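Local coordinates for venom allergen-like (VAL) 4 protein (Schistosoma mansoni, PDB 4P27) that binds lipids and belongs to the SCP/TAPS (CAP) family of venom allergen-like proteins, although it lacks the family's prototypical CAP motifs, at residues 19-23 with 36-40. Sequence-based numbering, arbitrary orientation.
Sequences RKDVK and LTKLK
A buried arginine fastens the last turn of helix 6-22 to the extended loop that leads into strand 40-41, at one end of the first helix of the CAP domain. Residues 19-22 are helical, and K23 N still bonds back to R19 O (3.2 Å). Residues 36-39 are extended but form no strand: L36, its CA 7.3 Å from R19 CA, is beta-like, T37 to L39 polyproline-II-like. R19 points toward the loop; with chi1 m, chi2 t and chi3 p it lays its guanidinium between two leucines, L39 CG over one face (3.6 Å from R19 NE) and L36 CB over the other. At its edge, near its plane, R19 NH1 donates a nearly straight hydrogen bond to T37 O (2.7 Å, 175°), while NH2 reaches the carbonyls of M115 and W117. L36, chi1 m and chi2 t, drops CD1 onto the helix end, 3.6 Å from V22 CG1, 3.4 Å from R19 O and 4.0 Å from K23 CG. One water accepts from K23 NZ (3.1 Å) and from L36 N (3.0 Å); K23 NZ also lies 4.2 Å from K38 NZ, two like charges at the edge of the contact. T37 turns away, its OG1 bonded to N118 O beside the N-linked glycan. R19 thus joins helix 6-22 to the loop before strand 40-41 and to the end of helix 110-115, within the alpha-beta-alpha sandwich characteristic of the CAP fold.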
loop_
_atom_site.group_PDB
_atom_site.type_symbol
_atom_site.label_atom_id
_atom_site.label_comp_id
_atom_site.label_asym_id
_atom_site.label_seq_id
_atom_site.Cartn_x
_atom_site.Cartn_y
_atom_site.Cartn_z
ATOM N N ARG A 19 -5.788 -6.034 -4.894
ATOM C CA ARG A 19 -7.123 -5.636 -4.507
ATOM C C ARG A 19 -8.156 -6.480 -5.267
ATOM O O ARG A 19 -9.190 -6.846 -4.707
ATOM C CB ARG A 19 -7.298 -4.123 -4.867
ATOM C CG ARG A 19 -6.600 -3.282 -3.756
ATOM C CD ARG A 19 -6.514 -1.820 -4.116
ATOM N NE ARG A 19 -7.736 -1.045 -3.806
ATOM C CZ ARG A 19 -8.030 -0.551 -2.604
ATOM N NH1 ARG A 19 -9.097 0.207 -2.480
ATOM N NH2 ARG A 19 -7.195 -0.707 -1.550
ATOM N N LYS A 20 -7.877 -6.761 -6.558
ATOM C CA LYS A 20 -8.741 -7.690 -7.299
ATOM C C LYS A 20 -8.703 -9.084 -6.688
ATOM O O LYS A 20 -9.718 -9.641 -6.551
ATOM C CB LYS A 20 -8.330 -7.799 -8.790
ATOM C CG LYS A 20 -9.394 -8.560 -9.591
ATOM C CD LYS A 20 -9.306 -8.293 -11.088
ATOM C CE LYS A 20 -10.031 -9.389 -11.853
ATOM N NZ LYS A 20 -10.088 -9.049 -13.293
ATOM N N ASP A 21 -7.517 -9.636 -6.400
ATOM C CA ASP A 21 -7.372 -10.885 -5.739
ATOM C C ASP A 21 -8.123 -11.003 -4.402
ATOM O O ASP A 21 -8.767 -12.044 -4.165
ATOM C CB ASP A 21 -5.945 -11.104 -5.419
ATOM C CG ASP A 21 -5.146 -11.538 -6.630
ATOM O OD1 ASP A 21 -5.755 -11.744 -7.662
ATOM O OD2 ASP A 21 -3.929 -11.668 -6.518
ATOM N N VAL A 22 -7.982 -9.997 -3.501
ATOM C CA VAL A 22 -8.659 -10.085 -2.185
ATOM C C VAL A 22 -10.193 -10.085 -2.369
ATOM O O VAL A 22 -10.876 -10.801 -1.622
ATOM C CB VAL A 22 -8.147 -9.020 -1.146
ATOM C CG1 VAL A 22 -8.715 -7.638 -1.388
ATOM C CG2 VAL A 22 -8.441 -9.474 0.285
ATOM N N LYS A 23 -10.741 -9.343 -3.348
ATOM C CA LYS A 23 -12.187 -9.491 -3.680
ATOM C C LYS A 23 -12.661 -10.853 -4.218
ATOM O O LYS A 23 -13.861 -11.050 -4.350
ATOM C CB LYS A 23 -12.638 -8.490 -4.669
ATOM C CG LYS A 23 -12.546 -7.135 -4.099
ATOM C CD LYS A 23 -13.372 -6.176 -4.899
ATOM C CE LYS A 23 -12.686 -5.947 -6.200
ATOM N NZ LYS A 23 -13.043 -4.605 -6.722
ATOM N N LEU A 36 -14.148 -2.593 -2.687
ATOM C CA LEU A 36 -12.918 -1.782 -2.463
ATOM C C LEU A 36 -13.054 -0.690 -3.478
ATOM O O LEU A 36 -13.454 -0.954 -4.593
ATOM C CB LEU A 36 -11.664 -2.600 -2.779
ATOM C CG LEU A 36 -11.404 -3.793 -1.901
ATOM C CD1 LEU A 36 -10.136 -4.471 -2.409
ATOM C CD2 LEU A 36 -11.371 -3.470 -0.389
ATOM N N THR A 37 -12.776 0.550 -3.108
ATOM C CA THR A 37 -12.765 1.579 -4.076
ATOM C C THR A 37 -11.647 1.286 -5.117
ATOM O O THR A 37 -10.548 0.789 -4.727
ATOM C CB THR A 37 -12.509 2.893 -3.317
ATOM O OG1 THR A 37 -13.508 2.965 -2.316
ATOM C CG2 THR A 37 -12.664 4.127 -4.202
ATOM N N LYS A 38 -11.884 1.607 -6.398
ATOM C CA LYS A 38 -10.858 1.529 -7.471
ATOM C C LYS A 38 -9.797 2.571 -7.224
ATOM O O LYS A 38 -10.140 3.744 -7.040
ATOM C CB LYS A 38 -11.399 1.864 -8.892
ATOM C CG LYS A 38 -12.398 0.896 -9.486
ATOM C CD LYS A 38 -11.828 -0.496 -9.673
ATOM C CE LYS A 38 -12.883 -1.509 -9.277
ATOM N NZ LYS A 38 -12.985 -2.517 -10.372
ATOM N N LEU A 39 -8.522 2.171 -7.279
ATOM C CA LEU A 39 -7.441 3.109 -7.017
ATOM C C LEU A 39 -7.237 3.972 -8.230
ATOM O O LEU A 39 -7.173 3.438 -9.267
ATOM C CB LEU A 39 -6.142 2.317 -6.818
ATOM C CG LEU A 39 -5.999 1.588 -5.521
ATOM C CD1 LEU A 39 -4.592 0.933 -5.432
ATOM C CD2 LEU A 39 -6.263 2.541 -4.333
ATOM N N LYS A 40 -7.029 5.268 -8.090
ATOM C CA LYS A 40 -6.577 6.098 -9.195
ATOM C C LYS A 40 -5.232 6.705 -8.856
ATOM O O LYS A 40 -5.008 7.125 -7.737
ATOM C CB LYS A 40 -7.556 7.254 -9.401
ATOM C CG LYS A 40 -8.850 6.755 -10.011
ATOM C CD LYS A 40 -10.021 7.694 -9.734
ATOM C CE LYS A 40 -9.587 9.072 -9.248
ATOM N NZ LYS A 40 -9.995 9.152 -7.818
HETATM O O HOH W 1 -15.474 -3.479 -5.187
#